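PDB 3R6N: desmoplakin from Homo sapiens, which probably links intermediate filaments to desmosomal cell-adhesion junctions, and has a plakin domain that includes a rigid four-spectrin-repeat segment carrying an SH3 domain. Local coordinates for residues A[283-288]-A[304-309]; A[314-319]-A[328-333]. All coordinates share one frame; numbering follows the deposited sequence.

Contact 1: residues A[283-288]-A[304-309]; sequences PIILRA and ECILKD
Three backbone hydrogen bonds join Ile284 and Leu286 to Cys305 and Leu307. Leu286 and Cys305 form an antiparallel hydrogen-bonded pair. Leu286 N donates to Cys305 O at 2.7 Å, and the return bond runs from Cys305 N to Leu286 O at 3.0 Å. The third bond, from Leu307 N to Ile284 O, spans 3.1 Å and is nearly straight. Ile285 with Ile306 and Arg287 with Glu304 are the non-hydrogen-bonded pairs. A CA-H...O contact from Glu304 CA to Leu286 O adds to the backbone pairing.

Apolar contacts gather around Leu307. With CG anti to the backbone N (chi1 -179°), the Leu307 side chain runs alongside Ile284. The two point the same way, with Ile284 CD1 3.6 Å from Leu307 CD2. Leu286 crosses Leu307 at a slant, and its CD1 rests 3.9 Å from Leu307 CB. On the same face Leu286 CB meets Cys305 CB at 4.1 Å.

The face bearing Ile285, Arg287, Glu304 and Ile306 is less enclosed. There the extended Glu304 side chain passes Ile285. Glu304 CG, CD and OE2 all lie near Ile285 CG2, with OE2 at 3.4 Å. This is contact between a methyl group and the aliphatic and carboxylate parts of Glu304.

The pairing belongs to the antiparallel sheet of the SH3 domain. Strand 304-309 lies between strands 285-288 and 315-319. Lys308 and Asp309 both face Tyr317 and make a classic beta bulge. Val318 touches Leu286 and Cys305, and Trp316 touches Leu307. On the other edge of 285-288, strand 333-334 adds Leu333 against Leu286.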
loop_
_atom_site.group_PDB
_atom_site.type_symbol
_atom_site.label_atom_id
_atom_site.label_comp_id
_atom_site.label_asym_id
_atom_site.label_seq_id
_atom_site.Cartn_x
_atom_site.Cartn_y
_atom_site.Cartn_z
ATOM N N PRO A 283 -8.245 20.712 -1.049
ATOM C CA PRO A 283 -8.875 19.734 -0.160
ATOM C C PRO A 283 -8.297 18.343 -0.395
ATOM O O PRO A 283 -7.883 18.023 -1.510
ATOM C CB PRO A 283 -10.352 19.792 -0.566
ATOM C CG PRO A 283 -10.334 20.237 -1.972
ATOM C CD PRO A 283 -9.187 21.213 -2.063
ATOM N N ILE A 284 -8.270 17.530 0.654
ATOM C CA ILE A 284 -7.611 16.233 0.603
ATOM C C ILE A 284 -8.595 15.111 0.275
ATOM O O ILE A 284 -9.528 14.846 1.034
ATOM C CB ILE A 284 -6.894 15.941 1.932
ATOM C CG1 ILE A 284 -6.281 17.228 2.483
ATOM C CG2 ILE A 284 -5.828 14.883 1.747
ATOM C CD1 ILE A 284 -5.480 17.033 3.747
ATOM N N ILE A 285 -8.379 14.463 -0.866
ATOM C CA ILE A 285 -9.247 13.387 -1.331
ATOM C C ILE A 285 -8.788 12.032 -0.797
ATOM O O ILE A 285 -7.628 11.654 -0.957
ATOM C CB ILE A 285 -9.264 13.307 -2.870
ATOM C CG1 ILE A 285 -9.450 14.696 -3.487
ATOM C CG2 ILE A 285 -10.333 12.333 -3.341
ATOM C CD1 ILE A 285 -10.602 15.473 -2.912
ATOM N N LEU A 286 -9.702 11.299 -0.172
ATOM C CA LEU A 286 -9.387 9.984 0.370
ATOM C C LEU A 286 -10.098 8.883 -0.416
ATOM O O LEU A 286 -11.040 9.147 -1.163
ATOM C CB LEU A 286 -9.800 9.908 1.843
ATOM C CG LEU A 286 -9.323 11.042 2.752
ATOM C CD1 LEU A 286 -9.944 10.919 4.129
ATOM C CD2 LEU A 286 -7.806 11.056 2.842
ATOM N N ARG A 287 -9.634 7.649 -0.253
ATOM C CA ARG A 287 -10.347 6.490 -0.773
ATOM C C ARG A 287 -10.465 5.447 0.329
ATOM O O ARG A 287 -9.518 5.220 1.082
ATOM C CB ARG A 287 -9.647 5.892 -1.997
ATOM C CG ARG A 287 -10.423 4.743 -2.627
ATOM C CD ARG A 287 -9.725 4.141 -3.843
ATOM N NE ARG A 287 -8.553 3.346 -3.486
ATOM C CZ ARG A 287 -7.309 3.636 -3.864
ATOM N NH1 ARG A 287 -7.075 4.706 -4.622
ATOM N NH2 ARG A 287 -6.297 2.859 -3.490
ATOM N N ALA A 288 -11.634 4.826 0.434
ATOM C CA ALA A 288 -11.852 3.807 1.454
ATOM C C ALA A 288 -11.200 2.493 1.044
ATOM O O ALA A 288 -11.398 2.013 -0.070
ATOM C CB ALA A 288 -13.334 3.617 1.711
ATOM N N GLU A 304 -15.019 7.620 -2.368
ATOM C CA GLU A 304 -14.206 8.826 -2.279
ATOM C C GLU A 304 -14.693 9.710 -1.139
ATOM O O GLU A 304 -15.852 10.115 -1.108
ATOM C CB GLU A 304 -14.225 9.607 -3.594
ATOM C CG GLU A 304 -13.689 11.029 -3.453
ATOM C CD GLU A 304 -13.508 11.750 -4.785
ATOM O OE1 GLU A 304 -14.194 12.779 -5.000
ATOM O OE2 GLU A 304 -12.674 11.294 -5.604
ATOM N N CYS A 305 -13.802 10.002 -0.201
ATOM C CA CYS A 305 -14.141 10.847 0.935
ATOM C C CYS A 305 -13.313 12.120 0.940
ATOM O O CYS A 305 -12.236 12.179 0.351
ATOM C CB CYS A 305 -13.904 10.101 2.247
ATOM S SG CYS A 305 -14.886 8.606 2.484
ATOM N N ILE A 306 -13.824 13.140 1.616
ATOM C CA ILE A 306 -13.068 14.363 1.823
ATOM C C ILE A 306 -12.660 14.438 3.284
ATOM O O ILE A 306 -13.461 14.159 4.174
ATOM C CB ILE A 306 -13.874 15.622 1.427
ATOM C CG1 ILE A 306 -14.094 15.673 -0.092
ATOM C CG2 ILE A 306 -13.165 16.882 1.905
ATOM C CD1 ILE A 306 -15.267 14.833 -0.583
ATOM N N LEU A 307 -11.404 14.792 3.523
ATOM C CA LEU A 307 -10.872 14.893 4.874
ATOM C C LEU A 307 -11.251 16.226 5.496
ATOM O O LEU A 307 -11.074 17.273 4.882
ATOM C CB LEU A 307 -9.354 14.745 4.840
ATOM C CG LEU A 307 -8.605 14.804 6.169
ATOM C CD1 LEU A 307 -9.106 13.730 7.119
ATOM C CD2 LEU A 307 -7.113 14.645 5.924
ATOM N N LYS A 308 -11.778 16.191 6.714
ATOM C CA LYS A 308 -12.165 17.421 7.394
ATOM C C LYS A 308 -11.264 17.737 8.584
ATOM O O LYS A 308 -10.829 18.875 8.755
ATOM C CB LYS A 308 -13.632 17.373 7.827
ATOM C CG LYS A 308 -14.612 17.734 6.721
ATOM C CD LYS A 308 -15.971 18.138 7.287
ATOM C CE LYS A 308 -16.802 18.889 6.248
ATOM N NZ LYS A 308 -18.105 19.373 6.790
ATOM N N ASP A 309 -10.981 16.726 9.398
ATOM C CA ASP A 309 -10.130 16.898 10.569
ATOM C C ASP A 309 -9.289 15.654 10.800
ATOM O O ASP A 309 -9.800 14.541 10.783
ATOM C CB ASP A 309 -10.977 17.206 11.807
ATOM C CG ASP A 309 -10.135 17.433 13.056
ATOM O OD1 ASP A 309 -8.905 17.607 12.931
ATOM O OD2 ASP A 309 -10.709 17.444 14.169
#

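Contact 2: residues A[314-319]-A[328-333]; sequences SKWYVT and VPSVGL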
loop_
_atom_site.group_PDB
_atom_site.type_symbol
_atom_site.label_atom_id
_atom_site.label_comp_id
_atom_site.label_asym_id
_atom_site.label_seq_id
_atom_site.Cartn_x
_atom_site.Cartn_y
_atom_site.Cartn_z
ATOM N N SER A 314 -5.729 8.456 14.589
ATOM C CA SER A 314 -6.420 7.175 14.475
ATOM C C SER A 314 -7.862 7.308 13.980
ATOM O O SER A 314 -8.405 6.377 13.388
ATOM C CB SER A 314 -6.380 6.427 15.809
ATOM O OG SER A 314 -6.794 7.264 16.873
ATOM N N LYS A 315 -8.480 8.460 14.232
ATOM C CA LYS A 315 -9.819 8.739 13.723
ATOM C C LYS A 315 -9.870 10.074 12.995
ATOM O O LYS A 315 -9.502 11.112 13.544
ATOM C CB LYS A 315 -10.864 8.717 14.845
ATOM C CG LYS A 315 -11.336 7.321 15.219
ATOM C CD LYS A 315 -12.680 7.350 15.932
ATOM C CE LYS A 315 -13.325 5.964 15.939
ATOM N NZ LYS A 315 -14.798 6.018 16.181
ATOM N N TRP A 316 -10.330 10.042 11.751
ATOM C CA TRP A 316 -10.437 11.255 10.957
ATOM C C TRP A 316 -11.884 11.662 10.772
ATOM O O TRP A 316 -12.743 10.820 10.527
ATOM C CB TRP A 316 -9.790 11.052 9.591
ATOM C CG TRP A 316 -8.313 10.892 9.665
ATOM C CD1 TRP A 316 -7.522 11.105 10.753
ATOM C CD2 TRP A 316 -7.441 10.492 8.605
ATOM N NE1 TRP A 316 -6.211 10.858 10.438
ATOM C CE2 TRP A 316 -6.134 10.480 9.124
ATOM C CE3 TRP A 316 -7.639 10.144 7.266
ATOM C CZ2 TRP A 316 -5.030 10.130 8.354
ATOM C CZ3 TRP A 316 -6.540 9.797 6.505
ATOM C CH2 TRP A 316 -5.252 9.792 7.051
ATOM N N TYR A 317 -12.158 12.953 10.895
ATOM C CA TYR A 317 -13.468 13.450 10.530
ATOM C C TYR A 317 -13.501 13.511 9.015
ATOM O O TYR A 317 -12.685 14.175 8.389
ATOM C CB TYR A 317 -13.752 14.811 11.157
ATOM C CG TYR A 317 -15.234 15.103 11.285
ATOM C CD1 TYR A 317 -16.114 14.130 11.749
ATOM C CD2 TYR A 317 -15.752 16.346 10.950
ATOM C CE1 TYR A 317 -17.465 14.385 11.870
ATOM C CE2 TYR A 317 -17.103 16.610 11.070
ATOM C CZ TYR A 317 -17.954 15.624 11.531
ATOM O OH TYR A 317 -19.299 15.888 11.646
ATOM N N VAL A 318 -14.442 12.787 8.428
ATOM C CA VAL A 318 -14.469 12.593 6.991
ATOM C C VAL A 318 -15.874 12.817 6.459
ATOM O O VAL A 318 -16.853 12.513 7.129
ATOM C CB VAL A 318 -13.995 11.164 6.637
ATOM C CG1 VAL A 318 -14.561 10.723 5.308
ATOM C CG2 VAL A 318 -12.475 11.087 6.637
ATOM N N THR A 319 -15.976 13.357 5.252
ATOM C CA THR A 319 -17.278 13.573 4.634
ATOM C C THR A 319 -17.434 12.741 3.358
ATOM O O THR A 319 -16.586 11.906 3.047
ATOM C CB THR A 319 -17.533 15.082 4.367
ATOM O OG1 THR A 319 -18.571 15.239 3.392
ATOM C CG2 THR A 319 -16.271 15.768 3.874
ATOM N N VAL A 328 -14.311 8.003 10.650
ATOM C CA VAL A 328 -13.847 6.689 10.238
ATOM C C VAL A 328 -12.369 6.517 10.565
ATOM O O VAL A 328 -11.586 7.450 10.423
ATOM C CB VAL A 328 -14.162 6.393 8.742
ATOM C CG1 VAL A 328 -14.575 7.660 8.020
ATOM C CG2 VAL A 328 -12.990 5.708 8.050
ATOM N N PRO A 329 -11.998 5.319 11.043
ATOM C CA PRO A 329 -10.621 4.982 11.415
ATOM C C PRO A 329 -9.630 5.235 10.281
ATOM O O PRO A 329 -9.838 4.787 9.152
ATOM C CB PRO A 329 -10.709 3.489 11.727
ATOM C CG PRO A 329 -12.111 3.301 12.187
ATOM C CD PRO A 329 -12.926 4.210 11.321
ATOM N N SER A 330 -8.560 5.957 10.602
ATOM C CA SER A 330 -7.518 6.300 9.644
ATOM C C SER A 330 -6.977 5.091 8.884
ATOM O O SER A 330 -6.734 5.173 7.683
ATOM C CB SER A 330 -6.382 7.039 10.358
ATOM O OG SER A 330 -5.106 6.546 9.977
ATOM N N VAL A 331 -6.790 3.971 9.578
ATOM C CA VAL A 331 -6.240 2.774 8.949
ATOM C C VAL A 331 -6.914 2.460 7.625
ATOM O O VAL A 331 -6.250 2.106 6.654
ATOM C CB VAL A 331 -6.425 1.528 9.822
ATOM C CG1 VAL A 331 -5.251 0.582 9.630
ATOM C CG2 VAL A 331 -6.588 1.915 11.276
ATOM N N GLY A 332 -8.240 2.572 7.604
ATOM C CA GLY A 332 -9.025 2.194 6.446
ATOM C C GLY A 332 -9.177 3.284 5.403
ATOM O O GLY A 332 -10.036 3.194 4.529
ATOM N N LEU A 333 -8.343 4.313 5.488
ATOM C CA LEU A 333 -8.377 5.400 4.514
ATOM C C LEU A 333 -6.994 5.687 3.937
ATOM O O LEU A 333 -6.030 5.890 4.676
ATOM C CB LEU A 333 -8.931 6.674 5.149
ATOM C CG LEU A 333 -10.396 6.706 5.571
ATOM C CD1 LEU A 333 -10.638 7.889 6.492
ATOM C CD2 LEU A 333 -11.308 6.760 4.355
#
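Ser330 sits over one face of the Trp316 indole. Its CB is 3.9 Å from the centroid of the five-membered ring, a CH-pi contact offset toward the rim. Leu333 slides past the same side chain, with its CD1 3.8 Å from Trp316 CE3. Trp316 CG is anti to the carbonyl carbon (chi1 -68°), and from there the indole meets both residues. Leu333 CD1 also meets Val318 CG2 tip to tip at 3.7 Å. Val318 CB packs on Val328 CG1 at 3.8 Å.

Backbone bonds hold the two segments together. Trp316 and Val328 form an antiparallel hydrogen-bonded pair, with Trp316 N to Val328 O and Val328 N to Trp316 O both 3.2 Å. Ser330 N donates to Ser314 O at 2.8 Å, which holds the start of the 3-10 segment 330-331 beside the indole. Strands 315-319 and 326-329 form a beta hairpin of the SH3 domain, which leads through this 3-10 segment into strand 333-334. Arg274 bonds to the carbonyls of Ser330 and Leu333.

The chemistry is a buried apolar core edged by main-chain bonds. Ser330 turns its CB to the indole, while its hydroxyl is hydrogen-bonded elsewhere, so it has a partner.

Overall arrangement
Both contacts lie in the small SH3 domain, which comes in the chain between helices 234-265 and 340-384 and lies beside the spectrin-repeat rod. Their centres are about 9 Å apart. Along the chain, both segments of contact 1 precede both segments of contact 2. Strands 304-309 and 315-319 are sheet neighbours and join the two. Across this seam Lys308 N and Tyr317 O, and likewise Asp309 O and Tyr317 N, are 2.8 Å apart, both probable hydrogen bonds. The sheet order runs 326-329, 315-319, 304-309, 285-288, 333-334. Segment 328-333 supplies parts of both outermost strands. From it Val331 O bonds to His194 of helix 167-225, which ties the SH3 domain to the rod.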